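Local coordinates for Slr0280 protein (Synechocystis sp., PDB 5H3K), which is of unknown function but carries a phosphodiester glycosidase (NAGPA) family domain, so it may cleave a sugar-phosphodiester linkage, at residues I56-G60 with K61-V65; N274-E277 with G278-W281; L325-I328 with A329-R333; G588-L591 with D592-P595. One frame throughout, in Å; residues are numbered along the deposited sequence.

Contact 1: I56-G60 with K61-V65; sequences ISIDG and KSYPV
Ile-56 and Tyr-63 face each other as an antiparallel hydrogen-bonded pair in the hairpin of strands 55-58 and 61-72. Ile-56 N donates a hydrogen bond to Tyr-63 O at 3.0 Å, and Tyr-63 N donates one back to Ile-56 O. Ile-58 and Lys-61 form the last such pair and close a two-residue type I' turn. There Lys-61 N reaches Ile-58 O at 3.1 Å from above the carbonyl plane. Asp-59 and Gly-60 take the positive phi values of this turn.

The side chain of Ile-56 runs toward Val-65. Its CB bears CG1 wedged between backbone N and carbonyl carbon (chi1 61°). CG1 meets Val-65 CG2 at 3.7 Å. CG2, the other branch, lies near Val-65 CB. The tip, CD1, also meets Val-65 CG2, at 3.6 Å. With an alanine here, CG1, CG2 and CD1 would be gone, which is likely to cost Val-65 much of this packing and open a gap beside Leu-89 of helix 82-89.

The Tyr-63 ring presents an edge to Ile-58, with CE1 4.0 Å from Ile-58 CB. In the ring plane, one water joins Tyr-63 OH to Ile-58 O, donating to that carbonyl at 2.6 Å. Ile-58 O thus accepts from both this water and Lys-61 N. Another water links the hydroxyls of Ser-57 and Ser-62, lying 2.6 Å from Ser-57 OG. The face of Ile-56, Ile-58 and Tyr-63 is thus mostly apolar, with one bridging water at its edge, and the serine face is polar.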
ATOM      1  N   ILE A  56     -10.848   8.584 -16.360  1.00 12.05           N
ATOM      2  CA  ILE A  56     -11.467   9.831 -16.786  1.00  9.79           C
ATOM      3  C   ILE A  56     -10.522  10.464 -17.789  1.00 15.62           C
ATOM      4  O   ILE A  56      -9.312  10.206 -17.756  1.00 14.89           O
ATOM      5  CB  ILE A  56     -11.761  10.792 -15.610  1.00 11.93           C
ATOM      6  CG1 ILE A  56     -10.481  11.189 -14.871  1.00 11.06           C
ATOM      7  CG2 ILE A  56     -12.759  10.158 -14.645  1.00 13.93           C
ATOM      8  CD1 ILE A  56     -10.691  12.337 -13.872  1.00 12.47           C
ATOM      9  N   SER A  57     -11.065  11.264 -18.700  1.00 11.26           N
ATOM     10  CA  SER A  57     -10.239  11.915 -19.707  1.00 14.14           C
ATOM     11  C   SER A  57     -10.308  13.423 -19.545  1.00 13.67           C
ATOM     12  O   SER A  57     -11.391  13.989 -19.422  1.00 14.75           O
ATOM     13  CB  SER A  57     -10.693  11.514 -21.106  1.00 16.35           C
ATOM     14  OG  SER A  57      -9.884  12.155 -22.069  1.00 22.62           O
ATOM     15  N   ILE A  58      -9.144  14.070 -19.519  1.00 15.38           N
ATOM     16  CA  ILE A  58      -9.053  15.522 -19.416  1.00 17.08           C
ATOM     17  C   ILE A  58      -8.080  16.036 -20.474  1.00 16.87           C
ATOM     18  O   ILE A  58      -6.909  15.642 -20.479  1.00 17.09           O
ATOM     19  CB  ILE A  58      -8.511  15.958 -18.041  1.00 15.72           C
ATOM     20  CG1 ILE A  58      -9.415  15.458 -16.908  1.00 15.64           C
ATOM     21  CG2 ILE A  58      -8.379  17.466 -17.984  1.00 16.49           C
ATOM     22  CD1 ILE A  58      -8.907  15.824 -15.516  1.00 15.58           C
ATOM     23  N   ASP A  59      -8.555  16.911 -21.357  1.00 17.69           N
ATOM     24  CA  ASP A  59      -7.726  17.425 -22.451  1.00 20.29           C
ATOM     25  C   ASP A  59      -7.062  16.283 -23.241  1.00 18.05           C
ATOM     26  O   ASP A  59      -5.888  16.354 -23.578  1.00 20.85           O
ATOM     27  CB  ASP A  59      -6.674  18.413 -21.918  1.00 19.44           C
ATOM     28  CG  ASP A  59      -5.971  19.183 -23.028  1.00 26.25           C
ATOM     29  OD1 ASP A  59      -6.478  19.173 -24.172  1.00 27.55           O
ATOM     30  OD2 ASP A  59      -4.916  19.803 -22.756  1.00 22.77           O
ATOM     31  N   GLY A  60      -7.818  15.220 -23.508  1.00 18.10           N
ATOM     32  CA  GLY A  60      -7.337  14.127 -24.336  1.00 17.73           C
ATOM     33  C   GLY A  60      -6.388  13.144 -23.673  1.00 20.44           C
ATOM     34  O   GLY A  60      -5.844  12.256 -24.338  1.00 22.26           O
ATOM     35  N   LYS A  61      -6.173  13.295 -22.369  1.00 17.49           N
ATOM     36  CA  LYS A  61      -5.313  12.367 -21.637  1.00 21.21           C
ATOM     37  C   LYS A  61      -6.128  11.618 -20.588  1.00 16.96           C
ATOM     38  O   LYS A  61      -6.997  12.201 -19.943  1.00 13.53           O
ATOM     39  CB  LYS A  61      -4.142  13.107 -20.988  1.00 19.20           C
ATOM     40  CG  LYS A  61      -3.269  13.862 -21.982  1.00 23.54           C
ATOM     41  CD  LYS A  61      -2.914  13.006 -23.202  1.00 30.60           C
ATOM     42  CE  LYS A  61      -1.615  12.210 -23.022  1.00 42.40           C
ATOM     43  NZ  LYS A  61      -1.108  11.648 -24.326  1.00 37.06           N
ATOM     44  N   SER A  62      -5.862  10.323 -20.437  1.00 18.57           N
ATOM     45  CA  SER A  62      -6.613   9.504 -19.490  1.00 15.20           C
ATOM     46  C   SER A  62      -5.881   9.377 -18.166  1.00 16.74           C
ATOM     47  O   SER A  62      -4.651   9.234 -18.132  1.00 14.23           O
ATOM     48  CB  SER A  62      -6.884   8.114 -20.061  1.00 19.23           C
ATOM     49  OG  SER A  62      -7.736   8.197 -21.188  1.00 29.82           O
ATOM     50  N   TYR A  63      -6.647   9.428 -17.080  1.00 12.85           N
ATOM     51  CA  TYR A  63      -6.105   9.304 -15.727  1.00  9.43           C
ATOM     52  C   TYR A  63      -6.902   8.240 -14.974  1.00 12.88           C
ATOM     53  O   TYR A  63      -8.089   8.055 -15.237  1.00 10.75           O
ATOM     54  CB  TYR A  63      -6.180  10.657 -15.016  1.00 12.10           C
ATOM     55  CG  TYR A  63      -5.412  11.740 -15.725  1.00 15.07           C
ATOM     56  CD1 TYR A  63      -6.054  12.644 -16.566  1.00 15.33           C
ATOM     57  CD2 TYR A  63      -4.037  11.847 -15.576  1.00 14.74           C
ATOM     58  CE1 TYR A  63      -5.345  13.639 -17.231  1.00 16.82           C
ATOM     59  CE2 TYR A  63      -3.321  12.831 -16.230  1.00 16.64           C
ATOM     60  CZ  TYR A  63      -3.978  13.728 -17.052  1.00 18.08           C
ATOM     61  OH  TYR A  63      -3.261  14.709 -17.702  1.00 18.38           O
ATOM     62  N   PRO A  64      -6.242   7.504 -14.064  1.00 10.03           N
ATOM     63  CA  PRO A  64      -6.897   6.423 -13.313  1.00 11.77           C
ATOM     64  C   PRO A  64      -7.798   6.973 -12.204  1.00 12.65           C
ATOM     65  O   PRO A  64      -7.329   7.258 -11.100  1.00 12.87           O
ATOM     66  CB  PRO A  64      -5.719   5.664 -12.706  1.00 13.34           C
ATOM     67  CG  PRO A  64      -4.646   6.738 -12.532  1.00 11.41           C
ATOM     68  CD  PRO A  64      -4.813   7.649 -13.721  1.00 13.28           C
ATOM     69  N   VAL A  65      -9.081   7.143 -12.511  1.00 10.08           N
ATOM     70  CA  VAL A  65     -10.061   7.612 -11.540  1.00 10.74           C
ATOM     71  C   VAL A  65     -11.332   6.779 -11.677  1.00 12.65           C
ATOM     72  O   VAL A  65     -11.898   6.686 -12.773  1.00 14.13           O
ATOM     73  CB  VAL A  65     -10.428   9.102 -11.745  1.00  9.93           C
ATOM     74  CG1 VAL A  65     -11.551   9.508 -10.786  1.00  9.98           C
ATOM     75  CG2 VAL A  65      -9.216  10.000 -11.556  1.00 10.12           C
TER
HETATM   76  O   HOH W   1      -8.264  10.534 -23.250  1.00 27.60           O
HETATM   77  O   HOH W   2      -4.657  16.406 -19.405  1.00 20.91           O

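Contact 2: N274-E277 with G278-W281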
ATOM      1  N   ASN A 274     -14.131  10.780   7.682  1.00  9.35           N
ATOM      2  CA  ASN A 274     -14.898   9.573   7.948  1.00 10.84           C
ATOM      3  C   ASN A 274     -15.336   9.007   6.601  1.00 12.49           C
ATOM      4  O   ASN A 274     -16.207   9.566   5.920  1.00 10.92           O
ATOM      5  CB  ASN A 274     -16.076   9.869   8.882  1.00 15.09           C
ATOM      6  CG  ASN A 274     -15.629  10.482  10.202  1.00 15.63           C
ATOM      7  OD1 ASN A 274     -14.731   9.966  10.873  1.00 14.55           O
ATOM      8  ND2 ASN A 274     -16.240  11.599  10.569  1.00 19.63           N
ATOM      9  N   TRP A 275     -14.702   7.905   6.206  1.00  9.55           N
ATOM     10  CA  TRP A 275     -14.717   7.461   4.815  1.00  9.34           C
ATOM     11  C   TRP A 275     -15.861   6.505   4.552  1.00 10.29           C
ATOM     12  O   TRP A 275     -16.681   6.724   3.660  1.00  8.04           O
ATOM     13  CB  TRP A 275     -13.366   6.823   4.479  1.00  7.39           C
ATOM     14  CG  TRP A 275     -13.096   6.640   3.021  1.00  6.85           C
ATOM     15  CD1 TRP A 275     -12.857   7.616   2.100  1.00  7.26           C
ATOM     16  CD2 TRP A 275     -12.970   5.387   2.327  1.00  6.32           C
ATOM     17  NE1 TRP A 275     -12.621   7.049   0.869  1.00  6.65           N
ATOM     18  CE2 TRP A 275     -12.690   5.684   0.979  1.00  7.55           C
ATOM     19  CE3 TRP A 275     -13.095   4.046   2.716  1.00  6.69           C
ATOM     20  CZ2 TRP A 275     -12.514   4.687   0.008  1.00  6.49           C
ATOM     21  CZ3 TRP A 275     -12.922   3.055   1.756  1.00  6.39           C
ATOM     22  CH2 TRP A 275     -12.636   3.380   0.417  1.00  7.03           C
ATOM     23  N   THR A 276     -15.917   5.427   5.313  1.00  8.26           N
ATOM     24  CA  THR A 276     -17.116   4.602   5.302  1.00 11.45           C
ATOM     25  C   THR A 276     -17.317   4.114   6.722  1.00 12.96           C
ATOM     26  O   THR A 276     -16.501   4.420   7.598  1.00 12.90           O
ATOM     27  CB  THR A 276     -17.012   3.440   4.287  1.00 17.88           C
ATOM     28  OG1 THR A 276     -18.333   2.986   3.943  1.00 20.81           O
ATOM     29  CG2 THR A 276     -16.191   2.285   4.867  1.00 12.34           C
ATOM     30  N   GLU A 277     -18.406   3.397   6.982  1.00 11.38           N
ATOM     31  CA  GLU A 277     -18.581   2.844   8.310  1.00 13.26           C
ATOM     32  C   GLU A 277     -17.384   1.951   8.625  1.00 12.88           C
ATOM     33  O   GLU A 277     -17.060   1.031   7.855  1.00 15.47           O
ATOM     34  CB  GLU A 277     -19.875   2.037   8.416  1.00 14.83           C
ATOM     35  CG  GLU A 277     -19.913   1.189   9.681  1.00 19.12           C
ATOM     36  CD  GLU A 277     -21.320   0.798  10.110  1.00 31.44           C
ATOM     37  OE1 GLU A 277     -22.290   1.282   9.492  1.00 35.55           O
ATOM     38  OE2 GLU A 277     -21.446   0.006  11.072  1.00 36.82           O
ATOM     39  N   GLY A 278     -16.706   2.255   9.724  1.00 12.08           N
ATOM     40  CA  GLY A 278     -15.589   1.446  10.173  1.00 13.03           C
ATOM     41  C   GLY A 278     -14.243   1.840   9.592  1.00 11.48           C
ATOM     42  O   GLY A 278     -13.239   1.202   9.911  1.00 10.36           O
ATOM     43  N   ILE A 279     -14.206   2.869   8.747  1.00  8.23           N
ATOM     44  CA  ILE A 279     -12.926   3.316   8.176  1.00  6.85           C
ATOM     45  C   ILE A 279     -12.749   4.834   8.232  1.00  9.30           C
ATOM     46  O   ILE A 279     -13.569   5.584   7.690  1.00  8.66           O
ATOM     47  CB  ILE A 279     -12.748   2.866   6.711  1.00  9.13           C
ATOM     48  CG1 ILE A 279     -12.773   1.339   6.594  1.00  9.57           C
ATOM     49  CG2 ILE A 279     -11.426   3.411   6.152  1.00  7.77           C
ATOM     50  CD1 ILE A 279     -12.607   0.820   5.185  1.00 12.57           C
ATOM     51  N   THR A 280     -11.666   5.278   8.863  1.00  6.74           N
ATOM     52  CA  THR A 280     -11.352   6.704   8.986  1.00  6.56           C
ATOM     53  C   THR A 280      -9.938   7.029   8.502  1.00  8.37           C
ATOM     54  O   THR A 280      -8.968   6.375   8.901  1.00  7.71           O
ATOM     55  CB  THR A 280     -11.504   7.156  10.436  1.00 12.71           C
ATOM     56  OG1 THR A 280     -12.838   6.866  10.866  1.00 12.42           O
ATOM     57  CG2 THR A 280     -11.247   8.656  10.572  1.00 11.12           C
ATOM     58  N   TRP A 281      -9.833   8.042   7.639  1.00  6.83           N
ATOM     59  CA  TRP A 281      -8.557   8.476   7.060  1.00 10.33           C
ATOM     60  C   TRP A 281      -8.111   9.775   7.744  1.00 10.04           C
ATOM     61  O   TRP A 281      -8.903  10.706   7.876  1.00  8.69           O
ATOM     62  CB  TRP A 281      -8.750   8.640   5.535  1.00 10.66           C
ATOM     63  CG  TRP A 281      -7.850   9.602   4.792  1.00 10.67           C
ATOM     64  CD1 TRP A 281      -6.555   9.926   5.064  1.00 12.50           C
ATOM     65  CD2 TRP A 281      -8.215  10.355   3.625  1.00  9.18           C
ATOM     66  NE1 TRP A 281      -6.086  10.827   4.129  1.00 11.87           N
ATOM     67  CE2 TRP A 281      -7.085  11.112   3.250  1.00 12.90           C
ATOM     68  CE3 TRP A 281      -9.379  10.448   2.871  1.00  9.69           C
ATOM     69  CZ2 TRP A 281      -7.101  11.961   2.138  1.00 12.06           C
ATOM     70  CZ3 TRP A 281      -9.391  11.297   1.769  1.00 15.98           C
ATOM     71  CH2 TRP A 281      -8.259  12.036   1.414  1.00 12.99           C
TER
HETATM   72  O   HOH W   3     -15.929   6.523   9.450  1.00 20.23           O
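Ile-279 packs against Trp-275 and Thr-276, because a classic beta bulge sets both opposite it. This is the turn end of the hairpin of strands 271-276 and 279-288, and 271-276 is an outermost strand of its sheet within this chain. Trp-275 N donates to Ile-279 O at 3.0 Å. Ile-279 N donates to Thr-276 O and closes a type II turn.

The tight side is apolar. Trp-275 CG is anti to the backbone N (chi1 -165°), which lays the indole alongside Ile-279, with CE3 3.9 Å from Ile-279 CG2. Ile-279 CD1 meets Thr-276 CG2, also at 3.9 Å. The indole N-H, Trp-275 NE1, donates to Asp-82 OD1.

The other side is looser and more polar. Asn-274 and Thr-280 point the same way, but Asn-274 OD1 stays 3.6 Å from Thr-280 OG1. Asn-274 ND2 bonds to Thr-97 O. A water donates to Thr-276 O at 2.9 Å and reaches Thr-280 OG1 only weakly. Glu-277 is exposed at the turn, where a side chain on Gly-278 would clash with Glu-277 O.

At the bulge, Ile-279 O accepts from two successive amides, Trp-275 N and, weakly, Thr-276 N, while both side chains add carbon contacts to Ile-279.

Contact 3: L325-I328 with A329-R333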
ATOM      1  N   LEU A 325       2.278  -0.645  -5.244  1.00  5.26           N
ATOM      2  CA  LEU A 325       1.232  -0.896  -4.259  1.00  3.50           C
ATOM      3  C   LEU A 325      -0.117  -0.423  -4.796  1.00  4.66           C
ATOM      4  O   LEU A 325      -1.135  -1.100  -4.626  1.00  4.23           O
ATOM      5  CB  LEU A 325       1.566  -0.183  -2.936  1.00  2.51           C
ATOM      6  CG  LEU A 325       0.663  -0.265  -1.692  1.00  3.89           C
ATOM      7  CD1 LEU A 325      -0.527   0.674  -1.767  1.00  4.24           C
ATOM      8  CD2 LEU A 325       0.182  -1.698  -1.388  1.00  3.78           C
ATOM      9  N   VAL A 326      -0.128   0.736  -5.443  1.00  3.90           N
ATOM     10  CA  VAL A 326      -1.382   1.291  -5.932  1.00  5.44           C
ATOM     11  C   VAL A 326      -1.983   0.415  -7.039  1.00  7.08           C
ATOM     12  O   VAL A 326      -3.206   0.330  -7.173  1.00  6.78           O
ATOM     13  CB  VAL A 326      -1.236   2.773  -6.372  1.00  5.56           C
ATOM     14  CG1 VAL A 326      -0.642   2.851  -7.780  1.00  7.33           C
ATOM     15  CG2 VAL A 326      -2.595   3.479  -6.304  1.00  8.69           C
ATOM     16  N   THR A 327      -1.122  -0.258  -7.807  1.00  4.72           N
ATOM     17  CA  THR A 327      -1.561  -1.211  -8.835  1.00  5.58           C
ATOM     18  C   THR A 327      -2.120  -2.480  -8.198  1.00  5.75           C
ATOM     19  O   THR A 327      -3.155  -3.009  -8.643  1.00  6.69           O
ATOM     20  CB  THR A 327      -0.415  -1.560  -9.811  1.00  7.96           C
ATOM     21  OG1 THR A 327       0.020  -0.355 -10.460  1.00  7.76           O
ATOM     22  CG2 THR A 327      -0.896  -2.547 -10.863  1.00  8.77           C
ATOM     23  N   ILE A 328      -1.449  -2.968  -7.152  1.00  4.87           N
ATOM     24  CA  ILE A 328      -1.985  -4.094  -6.390  1.00  5.87           C
ATOM     25  C   ILE A 328      -3.379  -3.734  -5.872  1.00  5.66           C
ATOM     26  O   ILE A 328      -4.321  -4.506  -6.044  1.00  4.30           O
ATOM     27  CB  ILE A 328      -1.061  -4.483  -5.204  1.00  4.00           C
ATOM     28  CG1 ILE A 328       0.308  -4.964  -5.723  1.00  5.78           C
ATOM     29  CG2 ILE A 328      -1.730  -5.543  -4.327  1.00  4.65           C
ATOM     30  CD1 ILE A 328       1.346  -5.247  -4.609  1.00  5.03           C
ATOM     31  N   ALA A 329      -3.511  -2.548  -5.265  1.00  5.86           N
ATOM     32  CA  ALA A 329      -4.784  -2.101  -4.692  1.00  5.36           C
ATOM     33  C   ALA A 329      -5.896  -2.032  -5.751  1.00  5.74           C
ATOM     34  O   ALA A 329      -7.017  -2.526  -5.539  1.00  6.98           O
ATOM     35  CB  ALA A 329      -4.612  -0.724  -4.006  1.00  5.20           C
ATOM     36  N   ARG A 330      -5.596  -1.412  -6.886  1.00  4.99           N
ATOM     37  CA  ARG A 330      -6.577  -1.288  -7.954  1.00  6.54           C
ATOM     38  C   ARG A 330      -6.941  -2.647  -8.547  1.00  6.91           C
ATOM     39  O   ARG A 330      -8.126  -2.984  -8.657  1.00  6.42           O
ATOM     40  CB  ARG A 330      -6.068  -0.351  -9.066  1.00  6.45           C
ATOM     41  CG  ARG A 330      -5.989   1.113  -8.664  1.00  6.72           C
ATOM     42  CD  ARG A 330      -5.079   1.880  -9.603  1.00  8.39           C
ATOM     43  NE  ARG A 330      -4.960   3.280  -9.212  1.00  8.46           N
ATOM     44  CZ  ARG A 330      -4.077   4.130  -9.722  1.00  8.34           C
ATOM     45  NH1 ARG A 330      -3.198   3.723 -10.630  1.00  6.87           N
ATOM     46  NH2 ARG A 330      -4.056   5.385  -9.296  1.00  8.85           N
ATOM     47  N   ASP A 331      -5.934  -3.422  -8.949  1.00  7.68           N
ATOM     48  CA  ASP A 331      -6.196  -4.664  -9.670  1.00  7.50           C
ATOM     49  C   ASP A 331      -6.882  -5.735  -8.814  1.00  7.48           C
ATOM     50  O   ASP A 331      -7.667  -6.533  -9.321  1.00  9.16           O
ATOM     51  CB  ASP A 331      -4.913  -5.202 -10.336  1.00  7.72           C
ATOM     52  CG  ASP A 331      -4.377  -4.278 -11.455  1.00 13.11           C
ATOM     53  OD1 ASP A 331      -4.959  -3.194 -11.713  1.00 14.55           O
ATOM     54  OD2 ASP A 331      -3.349  -4.644 -12.071  1.00 15.19           O
ATOM     55  N   GLN A 332      -6.630  -5.737  -7.512  1.00  6.45           N
ATOM     56  CA  GLN A 332      -7.243  -6.733  -6.635  1.00  6.26           C
ATOM     57  C   GLN A 332      -8.386  -6.147  -5.807  1.00  6.19           C
ATOM     58  O   GLN A 332      -8.876  -6.783  -4.868  1.00  8.50           O
ATOM     59  CB  GLN A 332      -6.178  -7.427  -5.763  1.00  7.11           C
ATOM     60  CG  GLN A 332      -5.096  -8.111  -6.624  1.00  5.93           C
ATOM     61  CD  GLN A 332      -4.096  -8.945  -5.842  1.00  5.82           C
ATOM     62  OE1 GLN A 332      -4.466  -9.833  -5.067  1.00  8.30           O
ATOM     63  NE2 GLN A 332      -2.817  -8.677  -6.062  1.00  7.04           N
ATOM     64  N   ARG A 333      -8.803  -4.936  -6.179  1.00  5.59           N
ATOM     65  CA  ARG A 333     -10.025  -4.290  -5.667  1.00  7.84           C
ATOM     66  C   ARG A 333     -10.076  -4.100  -4.154  1.00  7.31           C
ATOM     67  O   ARG A 333     -11.129  -4.310  -3.529  1.00  6.90           O
ATOM     68  CB  ARG A 333     -11.274  -5.048  -6.129  1.00  8.14           C
ATOM     69  CG  ARG A 333     -11.212  -5.445  -7.599  1.00 14.02           C
ATOM     70  CD  ARG A 333     -12.016  -4.513  -8.462  1.00 29.97           C
ATOM     71  NE  ARG A 333     -13.448  -4.688  -8.231  1.00 30.12           N
ATOM     72  CZ  ARG A 333     -14.399  -4.161  -8.995  1.00 32.21           C
ATOM     73  NH1 ARG A 333     -14.067  -3.430 -10.050  1.00 40.56           N
ATOM     74  NH2 ARG A 333     -15.678  -4.364  -8.704  1.00 29.34           N
TER
HETATM   75  O   HOH W   4      -2.259   1.082 -11.593  1.00 11.01           O
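Leu-325 O accepts from Ala-329 N at 2.9 Å, the first of four i to i+4 bonds in the short helix 325-331. Val-326 O takes the next, from Arg-330 N. Val-326 CG2, anti to the backbone N, packs over one face of the Arg-330 guanidinium, offset toward its rim and 3.8 Å from Arg-330 CZ. Arg-330 stays extended from CG to NE (chi2 161°), which carries the flat group across the valine. Its NE and NH2 bond to Gly-588 O and Gln-589 OE1.

Thr-327 O receives Asp-331 N at 2.8 Å. Thr-327 CG2 lies alongside Asp-331, 3.4 Å from Asp-331 OD2. A water in the guanidinium plane joins Thr-327 OG1 to Arg-330 NH1, accepting from the latter at 3.0 Å. Ile-328 O accepts the last amide, Gln-332 N. Ile-328 CG2 lies near Gln-332 NE2, which donates to Met-313 O. Arg-333, with positive phi, is the C-prime residue of the Schellman motif that ends the helix.

A leucine in place of Arg-330 would probably leave Gly-588 O and Gln-589 OE1 without these donors. With one face on valine and NE, NH1 and NH2 each bonded, the guanidinium is probably restrained from turning.

Contact 4: G588-L591 with D592-P595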
ATOM      1  N   GLY A 588      -8.030   3.091  -4.190  1.00  5.92           N
ATOM      2  CA  GLY A 588      -7.155   2.949  -5.345  1.00  7.29           C
ATOM      3  C   GLY A 588      -6.292   4.157  -5.698  1.00  8.49           C
ATOM      4  O   GLY A 588      -5.885   4.301  -6.858  1.00  9.30           O
ATOM      5  N   GLN A 589      -6.011   5.015  -4.716  1.00  5.89           N
ATOM      6  CA  GLN A 589      -5.110   6.153  -4.905  1.00  6.67           C
ATOM      7  C   GLN A 589      -4.146   6.215  -3.743  1.00  6.24           C
ATOM      8  O   GLN A 589      -4.532   5.946  -2.615  1.00  4.75           O
ATOM      9  CB  GLN A 589      -5.870   7.484  -4.980  1.00  6.88           C
ATOM     10  CG  GLN A 589      -6.990   7.521  -6.021  1.00  8.11           C
ATOM     11  CD  GLN A 589      -6.486   7.464  -7.453  1.00  8.74           C
ATOM     12  OE1 GLN A 589      -5.291   7.637  -7.723  1.00  9.13           O
ATOM     13  NE2 GLN A 589      -7.403   7.230  -8.386  1.00  8.53           N
ATOM     14  N   LEU A 590      -2.895   6.591  -4.005  1.00  6.45           N
ATOM     15  CA  LEU A 590      -1.934   6.777  -2.910  1.00  5.79           C
ATOM     16  C   LEU A 590      -2.240   8.024  -2.103  1.00  6.86           C
ATOM     17  O   LEU A 590      -2.494   9.096  -2.670  1.00  9.81           O
ATOM     18  CB  LEU A 590      -0.499   6.883  -3.440  1.00  6.94           C
ATOM     19  CG  LEU A 590       0.179   5.651  -4.025  1.00  7.62           C
ATOM     20  CD1 LEU A 590       1.682   5.950  -4.265  1.00 10.07           C
ATOM     21  CD2 LEU A 590      -0.015   4.439  -3.126  1.00  6.98           C
ATOM     22  N   LEU A 591      -2.194   7.896  -0.782  1.00  6.63           N
ATOM     23  CA  LEU A 591      -2.496   9.014   0.112  1.00  6.58           C
ATOM     24  C   LEU A 591      -1.248   9.755   0.557  1.00  9.90           C
ATOM     25  O   LEU A 591      -1.296  10.953   0.832  1.00 12.71           O
ATOM     26  CB  LEU A 591      -3.208   8.507   1.373  1.00  7.42           C
ATOM     27  CG  LEU A 591      -4.601   7.886   1.244  1.00  6.28           C
ATOM     28  CD1 LEU A 591      -5.163   7.603   2.632  1.00  7.48           C
ATOM     29  CD2 LEU A 591      -5.507   8.834   0.475  1.00  8.43           C
ATOM     30  N   ASP A 592      -0.134   9.036   0.628  1.00  6.42           N
ATOM     31  CA  ASP A 592       1.024   9.476   1.408  1.00  6.77           C
ATOM     32  C   ASP A 592       2.190  10.022   0.598  1.00  8.64           C
ATOM     33  O   ASP A 592       3.073  10.680   1.157  1.00  7.63           O
ATOM     34  CB  ASP A 592       1.546   8.298   2.233  1.00  7.03           C
ATOM     35  CG  ASP A 592       2.037   7.150   1.350  1.00  7.23           C
ATOM     36  OD1 ASP A 592       1.237   6.633   0.533  1.00  6.63           O
ATOM     37  OD2 ASP A 592       3.224   6.769   1.466  1.00  5.33           O
ATOM     38  N   ARG A 593       2.234   9.713  -0.700  1.00  6.31           N
ATOM     39  CA  ARG A 593       3.331  10.165  -1.553  1.00  6.44           C
ATOM     40  C   ARG A 593       2.875  10.148  -2.993  1.00  7.15           C
ATOM     41  O   ARG A 593       1.846   9.546  -3.315  1.00  4.61           O
ATOM     42  CB  ARG A 593       4.561   9.250  -1.390  1.00  7.32           C
ATOM     43  CG  ARG A 593       4.407   7.860  -2.036  1.00  6.86           C
ATOM     44  CD  ARG A 593       5.421   6.850  -1.494  1.00  4.82           C
ATOM     45  NE  ARG A 593       6.788   7.344  -1.622  1.00  6.76           N
ATOM     46  CZ  ARG A 593       7.855   6.843  -1.000  1.00  7.16           C
ATOM     47  NH1 ARG A 593       7.745   5.789  -0.212  1.00  4.84           N
ATOM     48  NH2 ARG A 593       9.051   7.407  -1.183  1.00  6.67           N
ATOM     49  N   SER A 594       3.638  10.797  -3.870  1.00  5.91           N
ATOM     50  CA  SER A 594       3.322  10.741  -5.298  1.00  7.94           C
ATOM     51  C   SER A 594       3.633   9.369  -5.864  1.00  6.51           C
ATOM     52  O   SER A 594       4.661   8.771  -5.523  1.00  7.05           O
ATOM     53  CB  SER A 594       4.112  11.794  -6.074  1.00  7.17           C
ATOM     54  OG  SER A 594       3.616  13.083  -5.775  1.00  7.82           O
ATOM     55  N   PRO A 595       2.749   8.855  -6.738  1.00  9.09           N
ATOM     56  CA  PRO A 595       2.939   7.519  -7.322  1.00  8.25           C
ATOM     57  C   PRO A 595       4.316   7.319  -7.940  1.00 10.16           C
ATOM     58  O   PRO A 595       4.845   6.222  -7.814  1.00  9.22           O
ATOM     59  CB  PRO A 595       1.852   7.455  -8.399  1.00 10.54           C
ATOM     60  CG  PRO A 595       0.736   8.301  -7.817  1.00 11.85           C
ATOM     61  CD  PRO A 595       1.469   9.461  -7.151  1.00 10.01           C
TER
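Leu-590 turns its side chain in toward the bend made by residues 592-595. Van der Waals contacts, some to the Arg-593 carbonyl oxygen, join the two sides. No hydrogen bond joins the two segments. Asp-592 begins the bend. Its CG sits between backbone N and carbonyl carbon (chi1 63°), and the carboxylate bonds outside the bend: OD2 to His-548 NE2 and OD1 to Leu-584 N. Asp-592 OD1 is 4.3 Å from Leu-590 CB. The backbone N of Asp-592 is buried without a partner in the model.

Arg-593 follows in an extended backbone conformation. Its carbonyl oxygen lies 3.6 Å from Leu-590 CB and 3.7 Å from Leu-590 CD1. The aliphatic part of its side chain also joins in, with CG 4.0 Å from Leu-590 CD1. Beyond it the chain bends at chi3, and NH1 bonds to Thr-582 O and Gly-579 O. Ser-594 brings its backbone past the leucine tip, its C 4.2 Å from Leu-590 CD1. Pro-595 ends the bend beside the same methyl: its CA is 3.7 Å from Leu-590 CD1, and its ring atom CG is 4.4 Å away.

The bend leads from strand 589-590 toward strand 600-609. Leu-590 also touches Leu-325 and Val-326 of helix 325-331, while Leu-591 meets Thr-83 of helix 82-89 and Thr-296 and Val-298 of strand 291-300.

How the contacts relate
Contact 4 touches each of the others. Its centre lies about 12 Å from that of contact 3 and about 17 Å from those of contacts 1 and 2. The two probable hydrogen bonds that tie it to contact 3 are short: Arg-330 NE to Gly-588 O is 2.7 Å and Arg-330 NH2 to Gln-589 OE1 is 3.0 Å. The same glutamine reaches contact 1, with NE2 2.7 Å from Pro-64 O. Pro-64 CG also packs on Arg-330 NH2 at 3.6 Å. Contact 2 meets contact 4 by packing, Trp-281 CD1 to Leu-591 CD1 at 3.6 Å. Contact 4 belongs to the phosphodiester glycosidase region of the chain, but no active site is established here.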